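Local atomic coordinates of GTPase-activating protein GYP1 (Saccharomyces cerevisiae, PDB entry 1FKM), a protein that stimulates GTP hydrolysis by the Ypt/Rab GTPases Ypt1 and Ypt7, supplying an arginine and a glutamine finger in trans from its TBC domain. Residues V52-K55 against R56-G59; L174-D177 against T178-L182. All coordinates share one frame; numbering follows the deposited sequence.

Interaction 1: residues V52-K55 against R56-G59; sequences VNTK and RQEG
Thr-54 O is gripped by two partners: the backbone N of Gln-57, 3.3 Å away, and a water at 2.6 Å that donates to it. One residue earlier, Asn-53 O accepts from Arg-56 N at 2.9 Å in the same i to i+3 spacing, so two overlapping turns wind the chain up into helix 57-74. The Asn-53 side chain adds a bond inside the first of them. With CG anti to its own N (chi1 -175°), OD1 swings round to accept from Lys-55 N at 3.0 Å, an Asx turn. ND2 of the same amide lies 3.9 Å from Arg-56 NE, with no hydrogen bond between them; amide and guanidinium planes are only 10° apart, and the extended arginine chain runs its CG and CD past Asn-53 CB and CG. Gln-57 packs against Thr-54: its CG and CD lie against Thr-54 CA, and NE2 stops 4.0 Å from Thr-54 CG2, its hydrogen bond going to Pro-51 O. Thr-54 OG1 is engaged by Thr-19 O, which ties the turn to the loop between helices 4-15 and 23-30. Two waters extend the pattern into the helix, one linking Thr-54 O to Glu-58 N and the other Lys-55 O to Gly-59 N, each standing in for an i to i+4 bond. The chemistry is thus that of a hydrated helix start: the first turn is held by main-chain bonds, the side-chain carbonyl of Asn-53 and bridging water, while Arg-56 contributes mainly the aliphatic part of its side chain and Gln-57 lays its chain along Thr-54 and ends on Pro-51 O.

Interaction 2: residues L174-D177 against T178-L182; sequences LEAD and TFWCL
Thr-178 puts both its backbone N and its OG1 on Leu-174 O, at 2.9 and 2.8 Å, and the two donors arrive from opposite faces of the carbonyl plane. The hydroxyl can reach back because OG1 stands anti to the carbonyl carbon of Thr-178, beside the backbone N (chi1 -59°); its proton is spent on the preceding turn, which satisfies a buried polar atom inside the helix. Leu-174 CD1 approaches Thr-178 OG1 to 4.0 Å. Ala-176 O receives Trp-180 N at 2.9 Å in a nearly straight bond, while the indole CD1 leans within 3.0 Å of that carbonyl oxygen and 4.4 Å from Ala-176 CB. Phe-179 CE2 sits 3.6 Å above one face of the indole, displaced toward its rim, and the indole's CE2 lies in the plane of the phenyl ring at its edge. The bonds from Phe-179 N to Glu-175 O and from Cys-181 N to Asp-177 O continue the i to i+4 ladder of helix 168-186. A second shell fixes the polar ends. Asp-177 is held by salt bridges to Arg-65 and Lys-44 and a hydrogen bond with Tyr-49, which would be expected to favour its charged form; Glu-175 pairs with Arg-115 and also bonds Tyr-68 and Ser-112. Trp-180 NE1 bonds Lys-64 O, and Lys-64 makes a cation-pi contact with the indole. Neighbouring helices pack around it: Ala-176, Asp-177 and Trp-180 of helix 168-186 meet helix 57-74, Leu-174 and Thr-178 pack on helix 133-145, and Phe-179 lies against Leu-119 and Arg-123 of helix 107-123, all within the all-helical TBC domain.

Overall arrangement
Both contacts are local, each made along one continuous stretch of the TBC domain, but they occupy different depths. Interaction 1 is at the surface, its centre about 25 Å from the centre of the chain, whereas interaction 2 is buried, its centre about 13 Å from the centre of the chain; their centres are about 17 Å apart and they do not touch. Helix 57-74 connects them: interaction 1 forms its beginning, and residues farther along it, Lys-64, Arg-65 and Tyr-68, bind the side chains of interaction 2. Water completes the helix start in 52-59, while within 174-182 a threonine hydroxyl supplements the backbone bonds and protein groups meet the buried carboxylates.

Interaction 1: residues V52-K55 against R56-G59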
loop_
_atom_site.group_PDB
_atom_site.type_symbol
_atom_site.label_atom_id
_atom_site.label_comp_id
_atom_site.label_asym_id
_atom_site.label_seq_id
_atom_site.Cartn_x
_atom_site.Cartn_y
_atom_site.Cartn_z
ATOM N N VAL A 52 12.333 17.178 1.556
ATOM C CA VAL A 52 11.729 18.259 0.782
ATOM C C VAL A 52 12.762 19.274 0.294
ATOM O O VAL A 52 12.529 19.975 -0.688
ATOM C CB VAL A 52 10.626 18.983 1.585
ATOM C CG1 VAL A 52 9.456 18.031 1.808
ATOM C CG2 VAL A 52 11.181 19.486 2.921
ATOM N N ASN A 53 13.901 19.358 0.978
ATOM C CA ASN A 53 14.966 20.267 0.557
ATOM C C ASN A 53 15.703 19.544 -0.566
ATOM O O ASN A 53 16.462 18.611 -0.310
ATOM C CB ASN A 53 15.935 20.538 1.707
ATOM C CG ASN A 53 16.985 21.577 1.353
ATOM O OD1 ASN A 53 17.373 21.712 0.191
ATOM N ND2 ASN A 53 17.462 22.306 2.358
ATOM N N THR A 54 15.479 19.973 -1.804
ATOM C CA THR A 54 16.097 19.335 -2.966
ATOM C C THR A 54 17.618 19.237 -2.910
ATOM O O THR A 54 18.202 18.296 -3.449
ATOM C CB THR A 54 15.693 20.052 -4.275
ATOM O OG1 THR A 54 16.124 21.418 -4.236
ATOM C CG2 THR A 54 14.183 20.010 -4.456
ATOM N N LYS A 55 18.261 20.196 -2.254
ATOM C CA LYS A 55 19.716 20.188 -2.148
ATOM C C LYS A 55 20.244 19.037 -1.297
ATOM O O LYS A 55 21.433 18.725 -1.342
ATOM C CB LYS A 55 20.216 21.511 -1.563
ATOM C CG LYS A 55 19.868 22.732 -2.392
ATOM C CD LYS A 55 18.936 23.661 -1.633
ATOM C CE LYS A 55 19.572 24.162 -0.345
ATOM N NZ LYS A 55 18.626 24.990 0.445
ATOM N N ARG A 56 19.365 18.409 -0.520
ATOM C CA ARG A 56 19.761 17.302 0.348
ATOM C C ARG A 56 19.379 15.924 -0.186
ATOM O O ARG A 56 19.751 14.900 0.398
ATOM C CB ARG A 56 19.139 17.479 1.735
ATOM C CG ARG A 56 19.610 18.721 2.467
ATOM C CD ARG A 56 19.005 18.826 3.855
ATOM N NE ARG A 56 19.602 19.929 4.601
ATOM C CZ ARG A 56 19.317 20.229 5.861
ATOM N NH1 ARG A 56 18.432 19.506 6.536
ATOM N NH2 ARG A 56 19.922 21.251 6.453
ATOM N N GLN A 57 18.653 15.893 -1.296
ATOM C CA GLN A 57 18.194 14.630 -1.868
ATOM C C GLN A 57 19.283 13.696 -2.389
ATOM O O GLN A 57 19.293 12.508 -2.058
ATOM C CB GLN A 57 17.179 14.902 -2.979
ATOM C CG GLN A 57 15.975 15.708 -2.524
ATOM C CD GLN A 57 14.927 15.851 -3.610
ATOM O OE1 GLN A 57 15.218 15.674 -4.792
ATOM N NE2 GLN A 57 13.708 16.187 -3.216
ATOM N N GLU A 58 20.195 14.219 -3.201
ATOM C CA GLU A 58 21.263 13.396 -3.759
ATOM C C GLU A 58 22.040 12.650 -2.681
ATOM O O GLU A 58 22.228 11.434 -2.764
ATOM C CB GLU A 58 22.244 14.246 -4.568
ATOM C CG GLU A 58 23.379 13.425 -5.166
ATOM C CD GLU A 58 24.515 14.277 -5.686
ATOM O OE1 GLU A 58 25.131 14.999 -4.875
ATOM O OE2 GLU A 58 24.793 14.221 -6.903
ATOM N N GLY A 59 22.500 13.390 -1.677
ATOM C CA GLY A 59 23.258 12.782 -0.603
ATOM C C GLY A 59 22.410 11.830 0.213
ATOM O O GLY A 59 22.881 10.775 0.640
HETATM O O HOH W 1 20.326 17.004 -4.125
HETATM O O HOH W 2 22.727 16.237 -1.549
#

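Interaction 2: residues L174-D177 against T178-L182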
loop_
_atom_site.group_PDB
_atom_site.type_symbol
_atom_site.label_atom_id
_atom_site.label_comp_id
_atom_site.label_asym_id
_atom_site.label_seq_id
_atom_site.Cartn_x
_atom_site.Cartn_y
_atom_site.Cartn_z
ATOM N N LEU A 174 16.304 0.625 -6.618
ATOM C CA LEU A 174 14.848 0.485 -6.568
ATOM C C LEU A 174 14.461 -0.296 -5.312
ATOM O O LEU A 174 13.521 0.069 -4.597
ATOM C CB LEU A 174 14.353 -0.254 -7.819
ATOM C CG LEU A 174 12.888 -0.729 -7.807
ATOM C CD1 LEU A 174 11.960 0.475 -7.823
ATOM C CD2 LEU A 174 12.624 -1.623 -9.005
ATOM N N GLU A 175 15.198 -1.376 -5.054
ATOM C CA GLU A 175 14.969 -2.217 -3.885
ATOM C C GLU A 175 15.104 -1.407 -2.601
ATOM O O GLU A 175 14.293 -1.529 -1.690
ATOM C CB GLU A 175 15.978 -3.375 -3.852
ATOM C CG GLU A 175 15.615 -4.557 -4.744
ATOM C CD GLU A 175 16.698 -5.626 -4.767
ATOM O OE1 GLU A 175 17.356 -5.852 -3.725
ATOM O OE2 GLU A 175 16.881 -6.253 -5.828
ATOM N N ALA A 176 16.149 -0.590 -2.536
ATOM C CA ALA A 176 16.402 0.237 -1.361
ATOM C C ALA A 176 15.259 1.232 -1.122
ATOM O O ALA A 176 14.742 1.346 -0.005
ATOM C CB ALA A 176 17.726 0.982 -1.536
ATOM N N ASP A 177 14.862 1.949 -2.168
ATOM C CA ASP A 177 13.780 2.919 -2.033
ATOM C C ASP A 177 12.497 2.222 -1.579
ATOM O O ASP A 177 11.798 2.713 -0.698
ATOM C CB ASP A 177 13.517 3.637 -3.359
ATOM C CG ASP A 177 14.679 4.525 -3.792
ATOM O OD1 ASP A 177 15.646 4.695 -3.012
ATOM O OD2 ASP A 177 14.614 5.066 -4.919
ATOM N N THR A 178 12.198 1.079 -2.190
ATOM C CA THR A 178 11.004 0.315 -1.854
ATOM C C THR A 178 11.060 -0.113 -0.388
ATOM O O THR A 178 10.086 0.037 0.358
ATOM C CB THR A 178 10.888 -0.927 -2.771
ATOM O OG1 THR A 178 10.819 -0.497 -4.139
ATOM C CG2 THR A 178 9.630 -1.728 -2.442
ATOM N N PHE A 179 12.209 -0.638 0.020
ATOM C CA PHE A 179 12.425 -1.087 1.397
ATOM C C PHE A 179 12.222 0.019 2.438
ATOM O O PHE A 179 11.515 -0.168 3.438
ATOM C CB PHE A 179 13.845 -1.643 1.542
ATOM C CG PHE A 179 14.270 -1.841 2.966
ATOM C CD1 PHE A 179 13.766 -2.897 3.717
ATOM C CD2 PHE A 179 15.150 -0.941 3.574
ATOM C CE1 PHE A 179 14.125 -3.057 5.058
ATOM C CE2 PHE A 179 15.516 -1.092 4.915
ATOM C CZ PHE A 179 15.003 -2.150 5.658
ATOM N N TRP A 180 12.858 1.166 2.225
ATOM C CA TRP A 180 12.729 2.266 3.180
ATOM C C TRP A 180 11.312 2.838 3.221
ATOM O O TRP A 180 10.852 3.297 4.271
ATOM C CB TRP A 180 13.724 3.388 2.854
ATOM C CG TRP A 180 15.156 3.005 3.082
ATOM C CD1 TRP A 180 16.136 2.909 2.141
ATOM C CD2 TRP A 180 15.765 2.663 4.336
ATOM N NE1 TRP A 180 17.320 2.528 2.728
ATOM C CE2 TRP A 180 17.121 2.372 4.074
ATOM C CE3 TRP A 180 15.296 2.577 5.653
ATOM C CZ2 TRP A 180 18.019 1.999 5.082
ATOM C CZ3 TRP A 180 16.193 2.205 6.660
ATOM C CH2 TRP A 180 17.538 1.924 6.363
ATOM N N CYS A 181 10.626 2.833 2.082
ATOM C CA CYS A 181 9.260 3.344 2.056
ATOM C C CYS A 181 8.309 2.336 2.685
ATOM O O CYS A 181 7.365 2.721 3.378
ATOM C CB CYS A 181 8.840 3.690 0.624
ATOM S SG CYS A 181 9.711 5.172 0.004
ATOM N N LEU A 182 8.555 1.047 2.458
ATOM C CA LEU A 182 7.724 0.013 3.073
ATOM C C LEU A 182 7.904 0.157 4.578
ATOM O O LEU A 182 6.949 0.051 5.351
ATOM C CB LEU A 182 8.191 -1.390 2.664
ATOM C CG LEU A 182 7.539 -2.552 3.426
ATOM C CD1 LEU A 182 6.047 -2.600 3.108
ATOM C CD2 LEU A 182 8.207 -3.863 3.044
#